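Local coordinates for USG-1 protein homolog (Pseudomonas aeruginosa, PDB 2HJS), which is probably a dimeric NAD(P)-dependent oxidoreductase of the aspartate-semialdehyde dehydrogenase family, acting on aldehyde or oxo groups, at residues L38-S41 against A42-G46; G59-S63 against F64-S68; R193-F197 against N198-Q202. All coordinates share one frame; numbering follows the deposited sequence.

Contact 1 (L38-S41 against A42-G46)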
loop_
_atom_site.group_PDB
_atom_site.type_symbol
_atom_site.label_atom_id
_atom_site.label_comp_id
_atom_site.label_asym_id
_atom_site.label_seq_id
_atom_site.Cartn_x
_atom_site.Cartn_y
_atom_site.Cartn_z
ATOM N N LEU A 38 28.327 -15.312 19.884
ATOM C CA LEU A 38 27.809 -14.888 18.593
ATOM C C LEU A 38 28.134 -15.915 17.508
ATOM O O LEU A 38 29.273 -16.297 17.333
ATOM C CB LEU A 38 28.391 -13.524 18.220
ATOM C CG LEU A 38 28.234 -12.372 19.220
ATOM C CD1 LEU A 38 28.697 -11.036 18.623
ATOM C CD2 LEU A 38 26.807 -12.260 19.705
ATOM N N LEU A 39 27.125 -16.358 16.769
ATOM C CA LEU A 39 27.341 -17.400 15.780
ATOM C C LEU A 39 26.737 -17.051 14.456
ATOM O O LEU A 39 25.750 -16.333 14.392
ATOM C CB LEU A 39 26.784 -18.734 16.279
ATOM C CG LEU A 39 27.314 -19.173 17.643
ATOM C CD1 LEU A 39 26.331 -20.127 18.272
ATOM C CD2 LEU A 39 28.730 -19.789 17.531
ATOM N N ALA A 40 27.342 -17.568 13.397
ATOM C CA ALA A 40 26.813 -17.418 12.046
ATOM C C ALA A 40 27.258 -18.610 11.205
ATOM O O ALA A 40 27.940 -19.485 11.701
ATOM C CB ALA A 40 27.289 -16.118 11.434
ATOM N N SER A 41 26.861 -18.645 9.938
ATOM C CA SER A 41 27.334 -19.670 9.010
ATOM C C SER A 41 28.801 -19.432 8.685
ATOM O O SER A 41 29.260 -18.288 8.728
ATOM C CB SER A 41 26.492 -19.670 7.740
ATOM O OG SER A 41 25.171 -20.112 8.029
ATOM N N ALA A 42 29.531 -20.507 8.374
ATOM C CA ALA A 42 30.971 -20.439 8.052
ATOM C C ALA A 42 31.352 -19.245 7.148
ATOM O O ALA A 42 32.460 -18.707 7.257
ATOM C CB ALA A 42 31.444 -21.759 7.442
ATOM N N GLU A 43 30.426 -18.857 6.263
ATOM C CA GLU A 43 30.498 -17.603 5.489
ATOM C C GLU A 43 30.988 -16.433 6.346
ATOM O O GLU A 43 32.106 -15.931 6.151
ATOM C CB GLU A 43 29.112 -17.243 4.921
ATOM C CG GLU A 43 28.760 -17.889 3.576
ATOM C CD GLU A 43 28.701 -19.416 3.639
ATOM O OE1 GLU A 43 29.321 -20.065 2.755
ATOM O OE2 GLU A 43 28.049 -19.961 4.572
ATOM N N SER A 44 30.139 -16.042 7.302
ATOM C CA SER A 44 30.350 -14.881 8.169
ATOM C C SER A 44 31.291 -15.125 9.351
ATOM O O SER A 44 31.755 -14.168 9.972
ATOM C CB SER A 44 29.004 -14.370 8.701
ATOM O OG SER A 44 28.015 -14.335 7.688
ATOM N N ALA A 45 31.565 -16.387 9.666
ATOM C CA ALA A 45 32.422 -16.731 10.807
ATOM C C ALA A 45 33.782 -16.040 10.731
ATOM O O ALA A 45 34.314 -15.838 9.631
ATOM C CB ALA A 45 32.601 -18.236 10.904
ATOM N N GLY A 46 34.337 -15.682 11.891
ATOM C CA GLY A 46 35.669 -15.069 11.966
ATOM C C GLY A 46 35.695 -13.546 12.050
ATOM O O GLY A 46 36.727 -12.955 12.383
#
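The methyl group of A40 meets the CB of S44 at 3.7 Å, and this contact marks the tight inner side of a short turn that follows strand 36-40. A40 is the last residue of the strand, and its CB points toward the returning chain. A side chain that ends at CB suits this place, because the CB of S44 lies against it and V58 and T15 pack there as well. One carbonyl at the start of the turn, that of S41, gathers the N-H groups that close it. S41 O accepts a hydrogen bond from A45 N at 3.1 Å, with the donor tilted 22° from the carbonyl plane, and a weaker one from S44 N at 2.8 Å, whose N-H...O angle of only 121° shows how poorly it is aimed. The bond from A45 N back to S41 O closes one alpha-turn over residues 41 to 45, although no regular helix develops from it. S44 faces A40 from the turn, and its OG makes a weak hydrogen bond with T15 OG1.

The outer side is looser. A42 and E43 are exposed, which suits a small residue at the start of the turn and a charged one at its bend. E43 folds back at chi2 (62°) rather than extending, which brings its carboxylate OE2 to 3.5 Å from S41 CB, a simple van der Waals approach. On another flank of the turn, A42 and A45 both rest against D60 of the neighbouring strand.

The position of the turn, after the second strand and beside the glycine-rich loop that contains T15, fits a Rossmann-type nucleotide-binding domain; in such domains this region commonly lies near the adenosine half of a bound dinucleotide.

Contact 2 (G59-S63 against F64-S68)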
loop_
_atom_site.group_PDB
_atom_site.type_symbol
_atom_site.label_atom_id
_atom_site.label_comp_id
_atom_site.label_asym_id
_atom_site.label_seq_id
_atom_site.Cartn_x
_atom_site.Cartn_y
_atom_site.Cartn_z
ATOM N N GLY A 59 31.578 -16.927 15.841
ATOM C CA GLY A 59 31.967 -18.324 15.617
ATOM C C GLY A 59 31.050 -19.033 14.637
ATOM O O GLY A 59 29.987 -18.519 14.296
ATOM N N ASP A 60 31.473 -20.202 14.166
ATOM C CA ASP A 60 30.710 -20.983 13.193
ATOM C C ASP A 60 29.647 -21.767 13.949
ATOM O O ASP A 60 29.979 -22.558 14.820
ATOM C CB ASP A 60 31.652 -21.931 12.432
ATOM C CG ASP A 60 30.957 -22.721 11.305
ATOM O OD1 ASP A 60 29.702 -22.734 11.177
ATOM O OD2 ASP A 60 31.699 -23.357 10.524
ATOM N N VAL A 61 28.374 -21.537 13.621
ATOM C CA VAL A 61 27.280 -22.300 14.228
ATOM C C VAL A 61 27.472 -23.830 14.109
ATOM O O VAL A 61 27.106 -24.563 15.022
ATOM C CB VAL A 61 25.878 -21.848 13.725
ATOM C CG1 VAL A 61 25.686 -22.139 12.232
ATOM C CG2 VAL A 61 24.771 -22.482 14.561
ATOM N N ASP A 62 28.068 -24.298 13.011
ATOM C CA ASP A 62 28.266 -25.738 12.798
ATOM C C ASP A 62 29.184 -26.384 13.845
ATOM O O ASP A 62 29.007 -27.549 14.183
ATOM C CB ASP A 62 28.776 -26.040 11.384
ATOM C CG ASP A 62 27.708 -25.840 10.313
ATOM O OD1 ASP A 62 26.522 -25.635 10.650
ATOM O OD2 ASP A 62 28.059 -25.896 9.113
ATOM N N SER A 63 30.138 -25.609 14.362
ATOM C CA SER A 63 31.109 -26.073 15.362
ATOM C C SER A 63 30.653 -25.943 16.815
ATOM O O SER A 63 31.330 -26.438 17.700
ATOM C CB SER A 63 32.412 -25.281 15.221
ATOM O OG SER A 63 33.043 -25.530 13.976
ATOM N N PHE A 64 29.524 -25.276 17.063
ATOM C CA PHE A 64 29.185 -24.806 18.418
ATOM C C PHE A 64 28.556 -25.853 19.328
ATOM O O PHE A 64 27.679 -26.605 18.888
ATOM C CB PHE A 64 28.272 -23.568 18.346
ATOM C CG PHE A 64 28.051 -22.887 19.682
ATOM C CD1 PHE A 64 29.071 -22.139 20.280
ATOM C CD2 PHE A 64 26.815 -22.980 20.336
ATOM C CE1 PHE A 64 28.868 -21.494 21.504
ATOM C CE2 PHE A 64 26.605 -22.335 21.561
ATOM C CZ PHE A 64 27.644 -21.600 22.148
ATOM N N ASP A 65 28.992 -25.862 20.596
ATOM C CA ASP A 65 28.435 -26.726 21.647
ATOM C C ASP A 65 27.322 -26.017 22.404
ATOM O O ASP A 65 27.600 -25.204 23.305
ATOM C CB ASP A 65 29.548 -27.163 22.633
ATOM C CG ASP A 65 29.056 -28.161 23.708
ATOM O OD1 ASP A 65 27.928 -28.701 23.627
ATOM O OD2 ASP A 65 29.824 -28.406 24.668
ATOM N N PHE A 66 26.067 -26.331 22.037
ATOM C CA PHE A 66 24.882 -25.688 22.627
ATOM C C PHE A 66 24.623 -26.092 24.088
ATOM O O PHE A 66 23.851 -25.439 24.796
ATOM C CB PHE A 66 23.624 -25.933 21.769
ATOM C CG PHE A 66 23.515 -25.034 20.554
ATOM C CD1 PHE A 66 23.012 -23.733 20.672
ATOM C CD2 PHE A 66 23.888 -25.493 19.289
ATOM C CE1 PHE A 66 22.885 -22.884 19.545
ATOM C CE2 PHE A 66 23.771 -24.660 18.147
ATOM C CZ PHE A 66 23.265 -23.347 18.279
ATOM N N SER A 67 25.270 -27.155 24.562
ATOM C CA SER A 67 25.193 -27.449 25.991
ATOM C C SER A 67 25.849 -26.325 26.830
ATOM O O SER A 67 25.572 -26.188 28.044
ATOM C CB SER A 67 25.763 -28.842 26.326
ATOM O OG SER A 67 27.147 -28.896 26.039
ATOM N N SER A 68 26.675 -25.491 26.193
ATOM C CA SER A 68 27.389 -24.436 26.926
ATOM C C SER A 68 26.505 -23.229 27.241
ATOM O O SER A 68 26.874 -22.373 28.061
ATOM C CB SER A 68 28.600 -23.963 26.134
ATOM O OG SER A 68 28.168 -23.282 24.968
HETATM O O HOH W 1 26.540 -26.718 16.422
#
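V61 and F66 meet where strand 54-60 of the Rossmann-like domain gives way to a chain of tight turns, two of them Asx turns. V61 CG2 stands anti to the backbone N and reaches the rim of the F66 ring near its plane, 4.1 Å from CZ. F64 approaches that ring differently: its CD2 lies 3.7 Å above the plane of F66, over the centre, while F66 CD1 sits at the edge of F64 and in its plane. One phenyl therefore presents an edge and the other a face. F64 can do this because its CG is anti to the backbone N (chi1 -171°). Branched and aromatic residues suit these places, as V61 and F66 also pack on V12 and on helix 78-90, and F64 on L39.

A backbone bond closes the turn over residues 61 to 64: F64 N donates to V61 O at 3.2 Å along a straight N-H, though from above the carbonyl plane. Aspartates at 60 and 65 suit the Asx turns, since a short carboxylate can fold over to a backbone N-H two residues ahead. In the first of these, D62 N reaches D60 OD1 at 2.9 Å. In the second, D65 OD1 takes two donors from the same face of its carboxylate: S67 N at 3.2 Å and S67 OG at 2.5 Å.

Contact 3 (R193-F197 against N198-Q202)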
loop_
_atom_site.group_PDB
_atom_site.type_symbol
_atom_site.label_atom_id
_atom_site.label_comp_id
_atom_site.label_asym_id
_atom_site.label_seq_id
_atom_site.Cartn_x
_atom_site.Cartn_y
_atom_site.Cartn_z
ATOM N N ARG A 193 13.078 -7.404 -12.311
ATOM C CA ARG A 193 12.369 -6.199 -12.719
ATOM C C ARG A 193 12.767 -5.022 -11.818
ATOM O O ARG A 193 13.427 -5.200 -10.787
ATOM C CB ARG A 193 10.853 -6.440 -12.685
ATOM C CG ARG A 193 10.247 -6.469 -11.274
ATOM C CD ARG A 193 9.324 -7.654 -11.093
ATOM N NE ARG A 193 8.056 -7.433 -11.769
ATOM C CZ ARG A 193 7.237 -8.392 -12.196
ATOM N NH1 ARG A 193 7.520 -9.690 -12.040
ATOM N NH2 ARG A 193 6.114 -8.037 -12.801
ATOM N N GLN A 194 12.350 -3.830 -12.225
ATOM C CA GLN A 194 12.621 -2.614 -11.491
ATOM C C GLN A 194 11.870 -2.565 -10.168
ATOM O O GLN A 194 10.662 -2.780 -10.109
ATOM C CB GLN A 194 12.249 -1.408 -12.339
ATOM C CG GLN A 194 12.724 -0.095 -11.767
ATOM C CD GLN A 194 12.326 1.074 -12.617
ATOM O OE1 GLN A 194 12.476 1.048 -13.845
ATOM N NE2 GLN A 194 11.820 2.130 -11.969
ATOM N N ILE A 195 12.604 -2.301 -9.098
ATOM C CA ILE A 195 11.977 -2.037 -7.802
ATOM C C ILE A 195 11.984 -0.546 -7.433
ATOM O O ILE A 195 11.097 -0.084 -6.711
ATOM C CB ILE A 195 12.580 -2.902 -6.673
ATOM C CG1 ILE A 195 14.035 -2.521 -6.372
ATOM C CG2 ILE A 195 12.481 -4.413 -7.055
ATOM C CD1 ILE A 195 14.603 -3.265 -5.161
ATOM N N ALA A 196 12.978 0.187 -7.930
ATOM C CA ALA A 196 13.078 1.619 -7.718
ATOM C C ALA A 196 11.787 2.315 -8.186
ATOM O O ALA A 196 11.263 2.009 -9.264
ATOM C CB ALA A 196 14.306 2.181 -8.462
ATOM N N PHE A 197 11.273 3.228 -7.360
ATOM C CA PHE A 197 10.047 3.971 -7.683
ATOM C C PHE A 197 8.891 3.058 -8.182
ATOM O O PHE A 197 8.102 3.454 -9.027
ATOM C CB PHE A 197 10.353 5.075 -8.710
ATOM C CG PHE A 197 11.507 5.968 -8.334
ATOM C CD1 PHE A 197 11.410 6.835 -7.245
ATOM C CD2 PHE A 197 12.671 5.964 -9.091
ATOM C CE1 PHE A 197 12.470 7.688 -6.908
ATOM C CE2 PHE A 197 13.747 6.812 -8.770
ATOM C CZ PHE A 197 13.642 7.671 -7.671
ATOM N N ASN A 198 8.818 1.821 -7.680
ATOM C CA ASN A 198 7.817 0.865 -8.171
ATOM C C ASN A 198 7.137 0.185 -7.001
ATOM O O ASN A 198 7.704 0.131 -5.926
ATOM C CB ASN A 198 8.475 -0.189 -9.069
ATOM C CG ASN A 198 7.527 -0.716 -10.138
ATOM O OD1 ASN A 198 6.426 -0.208 -10.294
ATOM N ND2 ASN A 198 7.970 -1.712 -10.902
ATOM N N LEU A 199 5.917 -0.309 -7.191
ATOM C CA LEU A 199 5.248 -1.109 -6.149
ATOM C C LEU A 199 5.046 -2.511 -6.689
ATOM O O LEU A 199 4.432 -2.677 -7.754
ATOM C CB LEU A 199 3.905 -0.478 -5.721
ATOM C CG LEU A 199 4.027 0.801 -4.873
ATOM C CD1 LEU A 199 2.766 1.634 -5.002
ATOM C CD2 LEU A 199 4.338 0.536 -3.409
ATOM N N LEU A 200 5.602 -3.514 -6.011
ATOM C CA LEU A 200 5.412 -4.890 -6.473
ATOM C C LEU A 200 4.165 -5.468 -5.824
ATOM O O LEU A 200 3.933 -5.265 -4.639
ATOM C CB LEU A 200 6.635 -5.770 -6.182
ATOM C CG LEU A 200 8.024 -5.201 -6.503
ATOM C CD1 LEU A 200 9.080 -6.299 -6.282
ATOM C CD2 LEU A 200 8.080 -4.645 -7.930
ATOM N N ALA A 201 3.371 -6.203 -6.599
ATOM C CA ALA A 201 2.099 -6.733 -6.097
ATOM C C ALA A 201 2.245 -7.783 -4.999
ATOM O O ALA A 201 1.313 -7.998 -4.224
ATOM C CB ALA A 201 1.274 -7.303 -7.272
ATOM N N GLN A 202 3.397 -8.456 -4.961
ATOM C CA GLN A 202 3.646 -9.563 -4.053
ATOM C C GLN A 202 5.107 -9.536 -3.650
ATOM O O GLN A 202 5.944 -8.945 -4.358
ATOM C CB GLN A 202 3.339 -10.923 -4.724
ATOM C CG GLN A 202 4.260 -11.280 -5.861
ATOM C CD GLN A 202 3.588 -12.176 -6.898
ATOM O OE1 GLN A 202 2.399 -12.029 -7.193
ATOM N NE2 GLN A 202 4.336 -13.121 -7.431
#
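R193 opens the loop with its CB directed toward the returning chain, and its aliphatic CG lies a loose 4.4 Å from L200 CD2. A long residue with a charged end suits this place, because the guanidinium carries on beyond the loop to a salt bridge with D280 of the second subunit.

Q194 works at both ends. Its carbonyl O accepts from N198 ND2 at 3.0 Å, a nearly straight bond (171°) that lies in the amide plane of N198. Its side chain, extended through chi1 and chi2, brings NE2 to A196 O at 2.8 Å. I195 adds a second bond to the same asparagine, I195 O accepting from N198 N at 3.1 Å. The side chain of I195 packs through CG2 on L200 CD1 at 4.0 Å. A196 offers its carbonyl to Q194, and F197 then turns the chain with positive backbone angles (phi 48°, psi 32°) that are uncommon for a residue with a side chain.

Asparagine fits the next position well: short and amide-tipped, it bonds back to the loop and also outward. N198 ND2 bonds to T283 OG1 of the second subunit, and N198 OD1 accepts from V285 N of that subunit, so one buried amide ties the loop across the dimer.

Within its own chain the loop lies between helix 167-181, where Q176 OE1 receives both I195 N and A196 N and T177 packs on F197, and strand 233-239, where L200 pairs by backbone hydrogen bonding with Q239.

Overall arrangement
The three contacts follow one another along the chain, and they fall into two groups. Contacts 1 and 2 lie in the presumed NAD-binding domain, with centres 11 Å apart. Each follows one of two neighbouring parallel strands, 36-40 and 54-60, and they touch directly: probable backbone hydrogen bonds run from G59 N to L38 O and from V61 N to A40 O. Contact 3 lies in the family's dimerisation domain, its centre 32 Å from that of contact 1 and 40 Å from that of contact 2. Two adjoining turns thus follow neighbouring strands of the presumed nucleotide-binding sheet, while the distant loop makes contact with the second subunit.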